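Local structure of adenosine deaminase (Burkholderia ambifaria, 4GXW) at residues T244-P249 with R287-L292; F262-T267 with L294-N299; R190-P195 with F220-R225; D278-R283 with S319-T324. The protein binds zinc as a member of the adenosine and AMP deaminase family of amidohydrolases and probably deaminates a purine such as adenine. All coordinates share one frame; numbering follows the deposited sequence.

Interaction 1: T244-P249 with R287-L292; sequences TIVDNP and RKMPGL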
# COMPACT_ATOMS: atom_id res chain seq x y z
N THR A 244 -9.86 12.81 -2.63
CA THR A 244 -10.88 13.86 -2.73
C THR A 244 -10.50 15.16 -2.00
O THR A 244 -11.21 16.15 -2.11
CB THR A 244 -12.24 13.35 -2.26
OG1 THR A 244 -12.12 12.82 -0.94
CG2 THR A 244 -12.75 12.25 -3.20
N ILE A 245 -9.39 15.15 -1.27
CA ILE A 245 -8.91 16.37 -0.63
C ILE A 245 -8.66 17.48 -1.66
O ILE A 245 -8.72 18.66 -1.32
CB ILE A 245 -7.64 16.12 0.24
CG1 ILE A 245 -7.44 17.26 1.23
CG2 ILE A 245 -6.41 15.91 -0.62
CD1 ILE A 245 -6.14 17.18 2.00
N VAL A 246 -8.42 17.11 -2.92
CA VAL A 246 -8.20 18.11 -3.96
C VAL A 246 -9.42 19.00 -4.17
O VAL A 246 -9.32 20.08 -4.75
CB VAL A 246 -7.77 17.50 -5.31
CG1 VAL A 246 -6.52 16.64 -5.14
CG2 VAL A 246 -8.91 16.69 -5.92
N ASP A 247 -10.58 18.54 -3.69
CA ASP A 247 -11.81 19.32 -3.76
C ASP A 247 -11.79 20.52 -2.81
O ASP A 247 -12.62 21.42 -2.93
CB ASP A 247 -13.03 18.45 -3.44
CG ASP A 247 -13.26 17.36 -4.46
OD1 ASP A 247 -12.80 17.49 -5.60
OD2 ASP A 247 -13.93 16.36 -4.12
N ASN A 248 -10.84 20.54 -1.88
CA ASN A 248 -10.76 21.59 -0.86
C ASN A 248 -9.35 22.16 -0.81
O ASN A 248 -8.52 21.73 -0.02
CB ASN A 248 -11.16 21.04 0.51
CG ASN A 248 -11.25 22.11 1.60
OD1 ASN A 248 -10.63 23.16 1.50
ND2 ASN A 248 -12.00 21.81 2.65
N PRO A 249 -9.06 23.14 -1.68
CA PRO A 249 -7.69 23.68 -1.67
C PRO A 249 -7.31 24.34 -0.34
O PRO A 249 -6.11 24.38 -0.03
CB PRO A 249 -7.68 24.68 -2.84
CG PRO A 249 -9.11 24.87 -3.24
CD PRO A 249 -9.85 23.63 -2.82
N ARG A 287 -2.94 13.10 -9.75
CA ARG A 287 -2.11 13.90 -10.64
C ARG A 287 -1.94 15.34 -10.13
O ARG A 287 -0.90 15.97 -10.37
CB ARG A 287 -2.72 13.90 -12.05
CG ARG A 287 -1.84 14.50 -13.14
CD ARG A 287 -2.63 14.66 -14.44
NE ARG A 287 -1.75 15.04 -15.54
CZ ARG A 287 -1.24 14.16 -16.40
NH1 ARG A 287 -0.44 14.57 -17.37
NH2 ARG A 287 -1.55 12.88 -16.28
N LYS A 288 -2.96 15.85 -9.44
CA LYS A 288 -2.99 17.24 -8.99
C LYS A 288 -2.43 17.43 -7.58
O LYS A 288 -2.22 18.55 -7.15
CB LYS A 288 -4.43 17.77 -8.98
CG LYS A 288 -5.21 17.63 -10.27
CD LYS A 288 -6.69 17.92 -10.00
CE LYS A 288 -7.52 17.99 -11.28
NZ LYS A 288 -7.89 16.64 -11.79
N MET A 289 -2.23 16.34 -6.84
CA MET A 289 -1.90 16.49 -5.42
C MET A 289 -0.57 17.22 -5.12
O MET A 289 -0.54 18.13 -4.28
CB MET A 289 -2.03 15.15 -4.67
CG MET A 289 -3.48 14.68 -4.54
SD MET A 289 -3.67 12.97 -4.00
CE MET A 289 -3.48 13.12 -2.23
N PRO A 290 0.52 16.88 -5.82
CA PRO A 290 1.78 17.59 -5.53
C PRO A 290 1.71 19.09 -5.84
O PRO A 290 2.28 19.90 -5.10
CB PRO A 290 2.80 16.87 -6.43
CG PRO A 290 2.24 15.47 -6.57
CD PRO A 290 0.75 15.71 -6.69
N GLY A 291 1.00 19.47 -6.91
CA GLY A 291 0.83 20.87 -7.25
C GLY A 291 0.04 21.65 -6.21
O GLY A 291 0.09 22.88 -6.17
N LEU A 292 -0.71 20.93 -5.38
CA LEU A 292 -1.45 21.53 -4.28
C LEU A 292 -0.61 21.54 -2.99
O LEU A 292 -1.11 21.88 -1.91
CB LEU A 292 -2.77 20.78 -4.07
CG LEU A 292 -3.89 21.16 -5.04
CD1 LEU A 292 -5.00 20.12 -5.05
CD2 LEU A 292 -4.44 22.54 -4.67
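V246 reaches across to M289 and L292 with a single methyl branch, CG1, and crosses both side chains at about a right angle. The valine's first torsion (chi1 -57°) sets CG1 anti to its own carbonyl carbon, and from there it meets M289 at the start of that side chain: CG1 of V246 lies 3.7 Å from CG of M289. The same methyl is 3.8 Å from CD1 of L292, which also lies 3.8 Å from CB of V246, so one leucine methyl rests against both the base and a branch of the valine. L292 uses its other methyl for P249, where CD2 of L292 stands a looser 4.3 Å from CB of P249. The contact joins two connecting pieces of the TIM barrel. Residues 244-249 lead from strand 238-239 into helix 249-258, with N248 at the helix N-cap position, while 287-292 lead toward strand 295-298. V246 belongs to a 3-10 segment, in which D247 N binds T244 O at 2.9 Å. On the opposite segment, L292 N donates to M289 O at 3.0 Å. M289 bends at its last torsion (chi3 82°), which places CE; a distant approach of this methyl to I245 is doubtful, since I245 has two conformers. Beyond the two segments, M289 packs on Y243 and I296, and L292 on C252 of helix 249-258.

Interaction 2: F262-T267 with L294-N299; sequences FTVVPT and LKIHPN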
# COMPACT_ATOMS: atom_id res chain seq x y z
N PHE A 262 0.72 11.40 2.09
CA PHE A 262 -0.41 10.67 1.52
C PHE A 262 0.13 9.50 0.70
O PHE A 262 0.90 9.71 -0.24
CB PHE A 262 -1.22 11.59 0.59
CG PHE A 262 -1.93 12.69 1.30
CD1 PHE A 262 -1.24 13.81 1.75
CD2 PHE A 262 -3.29 12.62 1.53
CE1 PHE A 262 -1.90 14.84 2.42
CE2 PHE A 262 -3.96 13.65 2.20
CZ PHE A 262 -3.27 14.75 2.65
N THR A 263 -0.26 8.28 1.04
CA THR A 263 0.13 7.14 0.23
C THR A 263 -0.86 7.08 -0.93
O THR A 263 -2.06 7.21 -0.74
CB THR A 263 0.18 5.82 1.03
OG1 THR A 263 -1.15 5.42 1.39
CG2 THR A 263 1.02 5.98 2.29
N VAL A 264 -0.35 6.92 -2.14
CA VAL A 264 -1.20 6.92 -3.33
C VAL A 264 -0.96 5.67 -4.16
O VAL A 264 0.11 5.05 -4.09
CB VAL A 264 -1.03 8.21 -4.18
CG1 VAL A 264 -1.38 9.47 -3.35
CG2 VAL A 264 0.38 8.29 -4.76
N VAL A 265 -1.96 5.30 -4.95
CA VAL A 265 -1.96 4.04 -5.67
C VAL A 265 -2.39 4.32 -7.11
O VAL A 265 -3.58 4.52 -7.38
CB VAL A 265 -2.92 3.03 -5.00
CG1 VAL A 265 -2.94 1.71 -5.75
CG2 VAL A 265 -2.55 2.83 -3.52
N PRO A 266 -1.43 4.37 -8.04
CA PRO A 266 -1.80 4.65 -9.43
C PRO A 266 -2.82 3.66 -9.99
O PRO A 266 -3.69 4.05 -10.77
CB PRO A 266 -0.46 4.62 -10.19
CG PRO A 266 0.57 4.14 -9.21
CD PRO A 266 0.03 4.37 -7.84
N THR A 267 -2.75 2.41 -9.56
CA THR A 267 -3.70 1.40 -10.03
C THR A 267 -5.01 1.34 -9.23
O THR A 267 -5.71 0.33 -9.31
CB THR A 267 -3.05 -0.00 -10.02
OG1 THR A 267 -2.54 -0.28 -8.70
CG2 THR A 267 -1.90 -0.05 -11.02
N LEU A 294 0.93 18.95 -1.55
CA LEU A 294 0.86 17.73 -0.76
C LEU A 294 2.02 16.79 -1.06
O LEU A 294 2.45 16.68 -2.21
CB LEU A 294 -0.46 17.00 -1.01
CG LEU A 294 -1.72 17.84 -0.79
CD1 LEU A 294 -2.95 17.04 -1.17
CD2 LEU A 294 -1.81 18.30 0.66
N LYS A 295 2.51 16.12 -0.02
CA LYS A 295 3.53 15.08 -0.16
C LYS A 295 2.87 13.75 -0.45
O LYS A 295 2.16 13.22 0.40
CB LYS A 295 4.33 14.95 1.15
CG LYS A 295 5.21 16.14 1.48
CD LYS A 295 6.11 15.82 2.68
CE LYS A 295 7.13 16.92 2.93
NZ LYS A 295 8.12 16.52 3.97
N ILE A 296 3.09 13.22 -1.65
CA ILE A 296 2.56 11.91 -1.99
C ILE A 296 3.68 10.88 -2.14
O ILE A 296 4.85 11.24 -2.32
CB ILE A 296 1.66 11.92 -3.25
CG1 ILE A 296 2.49 12.12 -4.53
CG2 ILE A 296 0.56 12.99 -3.12
CD1 ILE A 296 1.66 12.06 -5.82
N HIS A 297 3.29 9.61 -2.10
CA HIS A 297 4.23 8.51 -2.21
C HIS A 297 3.50 7.34 -2.86
O HIS A 297 2.48 6.90 -2.34
CB HIS A 297 4.74 8.11 -0.83
CG HIS A 297 5.63 6.91 -0.85
ND1 HIS A 297 5.20 5.66 -0.48
CD2 HIS A 297 6.93 6.78 -1.21
CE1 HIS A 297 6.19 4.80 -0.62
NE2 HIS A 297 7.25 5.45 -1.07
N PRO A 298 4.01 6.86 -4.00
CA PRO A 298 3.29 5.82 -4.76
C PRO A 298 3.55 4.40 -4.23
O PRO A 298 4.65 4.12 -3.74
CB PRO A 298 3.86 5.97 -6.16
CG PRO A 298 5.28 6.40 -5.91
CD PRO A 298 5.21 7.31 -4.72
N ASN A 299 2.54 3.54 -4.35
CA ASN A 299 2.56 2.21 -3.78
C ASN A 299 1.73 1.26 -4.64
O ASN A 299 0.97 1.72 -5.50
CB ASN A 299 1.97 2.24 -2.37
CG ASN A 299 2.86 2.96 -1.40
OD1 ASN A 299 3.74 2.35 -0.81
ND2 ASN A 299 2.64 4.27 -1.21
O HOH W 1 -0.30 1.15 -8.06
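F262-V264 pair with I296-P298 as adjacent parallel strands, the seventh and eighth of the TIM barrel in chain order, in a buried contact beside the zinc site. The strand segments run 34° apart, with F262 opposite I296, T263 opposite H297 and V264 opposite P298. Two backbone bonds are short and straight: F262 N donates to K295 O at 2.9 Å, and V264 N to H297 O at 2.8 Å. The returning bonds, H297 N to F262 O and N299 N to V264 O, are weak, and CA-H...O contacts from I296 and P298 reach the same two oxygens. V264 CG1 is anti to its carbonyl carbon (chi1 -59°), which places the methyl 3.9 Å from CB of I296. The F262 ring turns its edge to K295 O, and its CE1 meets CD2 of L294 at 3.9 Å. Beyond the strands a water bridges T267 N (3.1 Å) and N299 O (2.9 Å). Near T263, ND2 of N299 donates to ND1 of H297 at 3.0 Å, tilted 34° out of the imidazole plane, while N299 OD1 takes L34 N. T263 OG1 bonds D240 and ND1 of the zinc ligand H35, so it is a second-shell group of the metal site. Strand 238-239 lies beside 261-264, T263 being backbone-bonded to V239 and H241; strand 31-33 lies next to 295-298, where H297 touches V32 and N299 touches E33. Helices 310-319 and 325-338 cover I296 and P298.

Interaction 3: R190-P195 with F220-R225; sequences RENDRP and FGMPWR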
# COMPACT_ATOMS: atom_id res chain seq x y z
N ARG A 190 -14.53 -1.37 2.62
CA ARG A 190 -15.34 -0.40 1.88
C ARG A 190 -15.66 0.84 2.72
O ARG A 190 -16.24 0.73 3.79
CB ARG A 190 -16.63 -1.05 1.37
CG ARG A 190 -17.42 -0.20 0.37
CD ARG A 190 -18.64 -0.95 -0.17
NE ARG A 190 -19.45 -0.13 -1.07
CZ ARG A 190 -20.60 0.44 -0.74
NH1 ARG A 190 -21.27 1.17 -1.62
NH2 ARG A 190 -21.09 0.28 0.49
N GLU A 191 -15.27 2.01 2.21
CA GLU A 191 -15.40 3.26 2.97
C GLU A 191 -16.84 3.78 3.01
O GLU A 191 -17.26 4.41 3.99
CB GLU A 191 -14.44 4.32 2.39
CG GLU A 191 -14.26 5.56 3.24
CD GLU A 191 -13.22 6.52 2.68
OE1 GLU A 191 -12.49 6.16 1.72
OE2 GLU A 191 -13.15 7.66 3.20
N ASN A 192 -17.60 3.50 1.95
CA ASN A 192 -18.97 4.01 1.83
C ASN A 192 -19.81 3.69 3.06
O ASN A 192 -19.88 2.54 3.49
CB ASN A 192 -19.67 3.41 0.61
CG ASN A 192 -18.85 3.53 -0.66
OD1 ASN A 192 -17.74 2.99 -0.75
ND2 ASN A 192 -19.40 4.20 -1.66
N ASP A 193 -20.43 4.72 3.63
CA ASP A 193 -21.33 4.57 4.78
C ASP A 193 -20.67 4.06 6.07
O ASP A 193 -21.38 3.74 7.04
CB ASP A 193 -22.52 3.67 4.42
CG ASP A 193 -23.26 4.16 3.20
OD1 ASP A 193 -23.62 5.36 3.18
OD2 ASP A 193 -23.47 3.37 2.26
N ARG A 194 -19.34 4.00 6.10
CA ARG A 194 -18.61 3.58 7.29
C ARG A 194 -17.54 4.62 7.60
O ARG A 194 -16.34 4.39 7.44
CB ARG A 194 -17.97 2.19 7.09
CG ARG A 194 -18.95 1.11 6.65
CD ARG A 194 -20.02 0.85 7.70
NE ARG A 194 -19.46 0.18 8.87
CZ ARG A 194 -20.14 -0.09 9.98
NH1 ARG A 194 -21.42 0.27 10.08
NH2 ARG A 194 -19.55 -0.72 10.98
N PRO A 195 -17.98 5.81 8.04
CA PRO A 195 -17.06 6.94 8.13
C PRO A 195 -16.04 6.79 9.26
O PRO A 195 -16.28 6.07 10.23
CB PRO A 195 -18.00 8.12 8.37
CG PRO A 195 -19.14 7.52 9.09
CD PRO A 195 -19.34 6.18 8.45
N PHE A 220 -13.03 5.92 -3.27
CA PHE A 220 -14.39 5.69 -3.79
C PHE A 220 -15.21 6.97 -3.96
O PHE A 220 -16.44 6.94 -3.95
CB PHE A 220 -15.18 4.72 -2.89
CG PHE A 220 -14.42 3.48 -2.49
CD1 PHE A 220 -14.28 2.42 -3.38
CD2 PHE A 220 -13.86 3.37 -1.22
CE1 PHE A 220 -13.59 1.28 -3.01
CE2 PHE A 220 -13.17 2.23 -0.85
CZ PHE A 220 -13.04 1.18 -1.74
N GLY A 221 -14.53 8.11 -4.10
CA GLY A 221 -15.21 9.38 -4.20
C GLY A 221 -15.84 9.84 -2.90
O GLY A 221 -16.68 10.74 -2.91
N MET A 222 -15.45 9.24 -1.78
CA MET A 222 -16.02 9.64 -0.49
C MET A 222 -15.59 11.07 -0.15
O MET A 222 -14.56 11.54 -0.63
CB MET A 222 -15.63 8.65 0.61
CG MET A 222 -16.33 7.31 0.51
SD MET A 222 -18.13 7.43 0.62
CE MET A 222 -18.59 7.36 -1.11
N PRO A 223 -16.40 11.77 0.66
CA PRO A 223 -16.17 13.20 0.89
C PRO A 223 -14.79 13.53 1.46
O PRO A 223 -14.25 12.77 2.27
CB PRO A 223 -17.26 13.56 1.91
CG PRO A 223 -18.34 12.55 1.70
CD PRO A 223 -17.62 11.29 1.33
N TRP A 224 -14.24 14.68 1.06
CA TRP A 224 -12.99 15.17 1.65
C TRP A 224 -13.11 15.31 3.17
O TRP A 224 -12.11 15.26 3.89
CB TRP A 224 -12.52 16.48 1.01
CG TRP A 224 -13.46 17.63 1.14
CD1 TRP A 224 -14.32 18.11 0.18
CD2 TRP A 224 -13.63 18.49 2.27
NE1 TRP A 224 -15.02 19.18 0.66
CE2 TRP A 224 -14.61 19.45 1.94
CE3 TRP A 224 -13.04 18.54 3.54
CZ2 TRP A 224 -15.03 20.43 2.84
CZ3 TRP A 224 -13.46 19.53 4.43
CH2 TRP A 224 -14.44 20.46 4.07
N ARG A 225 -14.34 15.47 3.67
CA ARG A 225 -14.58 15.49 5.12
C ARG A 225 -13.95 14.29 5.82
O ARG A 225 -13.47 14.40 6.95
CB ARG A 225 -16.08 15.53 5.43
CG ARG A 225 -16.63 16.91 5.77
CD ARG A 225 -18.16 16.97 5.62
NE ARG A 225 -18.90 16.17 6.61
CZ ARG A 225 -19.31 14.91 6.43
NH1 ARG A 225 -19.98 14.30 7.40
NH2 ARG A 225 -19.05 14.27 5.30
O HOH W 2 -18.42 5.06 -4.28
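E191 and N192 pack against F220 and M222 mainly through van der Waals contacts, at the loops that follow strands 184-188 and 212-217 of the TIM barrel. E191, extended with CG anti to its backbone N (chi1 -168°), slides past M222 in the opposite direction: CG of E191 is 3.8 Å from CG of M222, and OE2 of E191 is 3.7 Å from CB of M222. CB of E191 also touches CD2 of F220 at 3.8 Å. N192 comes across both partners at about a right angle. Its OD1 approaches CB and CG of F220, the amide and ring planes standing 55° apart, while its ND2 lies 3.3 Å from the methyl CE of M222, a close approach that is not a polar bond. The methionine is folded at chi2 (-61°) and again at chi3, and its SD sits 3.7 Å from CA of N192. Polar linkage across the segments runs through a water, which accepts from ND2 of N192 at 2.9 Å and donates to O of F220 at 2.8 Å. A type II turn from E191 to R194 shapes the first loop. The carboxylate of E191 is held by residues flanking 220-225: OE2 by N226 ND2 and G218 N, OE1 by E219 N. With both oxygens taken by donors, this buried group links the two loops beside the zinc ligand H216, while the N192 amide packs directly on F220 and M222 and reaches F220 O by water.

Interaction 4: D278-R283 with S319-T324; sequences DQWAER and SHFGFT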
# COMPACT_ATOMS: atom_id res chain seq x y z
N ASP A 278 -9.94 7.23 -21.88
CA ASP A 278 -9.26 8.37 -22.50
C ASP A 278 -9.07 9.55 -21.54
O ASP A 278 -8.41 10.54 -21.88
CB ASP A 278 -9.98 8.82 -23.78
CG ASP A 278 -11.15 9.75 -23.50
OD1 ASP A 278 -11.91 9.50 -22.55
OD2 ASP A 278 -11.33 10.72 -24.27
N GLN A 279 -9.63 9.45 -20.34
CA GLN A 279 -9.53 10.54 -19.37
C GLN A 279 -8.93 10.12 -18.03
O GLN A 279 -8.69 10.95 -17.16
CB GLN A 279 -10.90 11.19 -19.14
CG GLN A 279 -11.22 12.34 -20.09
CD GLN A 279 -12.42 13.14 -19.64
OE1 GLN A 279 -13.56 12.68 -19.73
NE2 GLN A 279 -12.18 14.34 -19.12
N TRP A 280 -8.71 8.82 -17.86
CA TRP A 280 -8.24 8.29 -16.57
C TRP A 280 -6.95 8.95 -16.07
O TRP A 280 -6.91 9.48 -14.96
CB TRP A 280 -8.08 6.77 -16.65
CG TRP A 280 -7.33 6.18 -15.49
CD1 TRP A 280 -7.82 5.94 -14.24
CD2 TRP A 280 -5.97 5.76 -15.48
NE1 TRP A 280 -6.83 5.40 -13.44
CE2 TRP A 280 -5.68 5.28 -14.18
CE3 TRP A 280 -4.95 5.74 -16.44
CZ2 TRP A 280 -4.43 4.78 -13.83
CZ3 TRP A 280 -3.71 5.25 -16.08
CH2 TRP A 280 -3.45 4.78 -14.79
N ALA A 281 -5.91 8.95 -16.89
CA ALA A 281 -4.64 9.54 -16.48
C ALA A 281 -4.77 11.05 -16.26
O ALA A 281 -4.17 11.61 -15.35
CB ALA A 281 -3.56 9.26 -17.51
N GLU A 282 -5.57 11.69 -17.11
CA GLU A 282 -5.76 13.14 -17.04
C GLU A 282 -6.53 13.62 -15.82
O GLU A 282 -6.22 14.68 -15.26
CB GLU A 282 -6.48 13.61 -18.30
CG GLU A 282 -5.60 13.59 -19.53
CD GLU A 282 -4.50 14.61 -19.45
OE1 GLU A 282 -4.80 15.77 -19.07
OE2 GLU A 282 -3.33 14.26 -19.74
N ARG A 283 -7.54 12.86 -15.41
CA ARG A 283 -8.50 13.33 -14.41
C ARG A 283 -8.35 12.69 -13.03
O ARG A 283 -9.07 13.04 -12.10
CB ARG A 283 -9.93 13.15 -14.90
CG ARG A 283 -10.30 14.08 -16.03
CD ARG A 283 -9.99 15.54 -15.68
NE ARG A 283 -10.64 15.95 -14.44
CZ ARG A 283 -11.87 16.45 -14.36
NH1 ARG A 283 -12.59 16.60 -15.47
NH2 ARG A 283 -12.39 16.79 -13.19
N SER A 319 5.26 7.60 -16.57
CA SER A 319 4.77 7.33 -17.92
C SER A 319 3.38 7.90 -18.18
O SER A 319 3.06 8.27 -19.30
CB SER A 319 4.75 5.82 -18.20
OG SER A 319 3.88 5.16 -17.31
N HIS A 320 2.54 7.93 -17.15
CA HIS A 320 1.13 8.31 -17.33
C HIS A 320 0.72 9.60 -16.62
O HIS A 320 -0.16 10.31 -17.10
CB HIS A 320 0.20 7.19 -16.86
CG HIS A 320 0.16 6.00 -17.77
ND1 HIS A 320 1.24 5.16 -17.96
CD2 HIS A 320 -0.84 5.50 -18.53
CE1 HIS A 320 0.91 4.20 -18.80
NE2 HIS A 320 -0.35 4.38 -19.16
N PHE A 321 1.36 9.91 -15.50
CA PHE A 321 0.86 10.99 -14.66
C PHE A 321 1.68 12.29 -14.71
O PHE A 321 1.42 13.22 -13.94
CB PHE A 321 0.62 10.48 -13.24
CG PHE A 321 -0.50 9.49 -13.16
CD1 PHE A 321 -1.82 9.93 -13.24
CD2 PHE A 321 -0.26 8.13 -13.09
CE1 PHE A 321 -2.87 9.03 -13.20
CE2 PHE A 321 -1.30 7.22 -13.06
CZ PHE A 321 -2.61 7.68 -13.11
N GLY A 322 2.62 12.35 -15.65
CA GLY A 322 3.33 13.58 -15.93
C GLY A 322 4.38 13.99 -14.91
O GLY A 322 4.84 15.13 -14.93
N PHE A 323 4.77 13.08 -14.03
CA PHE A 323 5.77 13.43 -13.03
C PHE A 323 7.17 13.24 -13.57
O PHE A 323 7.47 12.24 -14.22
CB PHE A 323 5.53 12.65 -11.74
CG PHE A 323 4.23 13.01 -11.07
CD1 PHE A 323 4.00 14.31 -10.65
CD2 PHE A 323 3.24 12.06 -10.90
CE1 PHE A 323 2.80 14.66 -10.04
CE2 PHE A 323 2.04 12.40 -10.28
CZ PHE A 323 1.82 13.70 -9.86
N THR A 324 8.03 14.21 -13.29
CA THR A 324 9.40 14.18 -13.79
C THR A 324 10.32 13.36 -12.89
O THR A 324 9.93 12.98 -11.78
CB THR A 324 9.99 15.58 -13.85
OG1 THR A 324 10.05 16.11 -12.52
CG2 THR A 324 9.13 16.49 -14.74
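A281 O and H320 O, one from each segment, both accept a hydrogen bond from NH2 of R287, so a single guanidinium nitrogen ties helix 280-283 to the loop after helix 310-319. Close by, OG of S319 and ND1 of H320 are hydrogen-bonded at 2.7 Å, with OG in the plane of the imidazole; H320 NE2 bonds P10 O, and the ring's rotation is thereby fixed from both nitrogens. W280, H320 and F321 form an aromatic cluster. The edge of F321 is directed at the face of W280's six-membered ring, centres 5.0 Å apart and planes at 71°. CZ of F321 stands 3.4 Å above the indole plane, nearer the border of the ring than its middle, and is 3.5 Å from CH2 of W280. H320 instead brings CD2 to the indole edge, in plane, 3.8 Å from CZ3 of W280. CG of W280 is anti to its backbone N (chi1 168°), beside the carbonyl carbon. A281 packs beside the rings, its CB 3.6 Å from H320 O and its O 3.6 Å from CD1 of F321. The direct contact is therefore aromatic and apolar, apart from carbonyl oxygens packed against carbon, and the likely positive charge of R287 would offset the two carbonyl dipoles that converge at its margin.

How the interactions relate
Interaction 2 is the barrel core, where backbone bonds between two strands carry the contact; of the others, interaction 4 is buried, interaction 1 partly buried and interaction 3 at the surface. Interaction 1 continues directly from interaction 2: M289 O lies 3.2 Å from L294 N, probably hydrogen-bonded, and M289 CB packs on I296 CG2. Interaction 4 relies on aromatic rings, and meets interaction 2 where P266 O lies 3.2 Å from CZ2 of W280. R287, from interaction 1, bridges both segments of interaction 4. Interaction 3, partly water-mediated, reaches interaction 1 through T244 OG1 and M222 O, but touches neither interaction 2 nor interaction 4. Interactions 2 and 3 border the zinc site; 1 and 4 lie farther out.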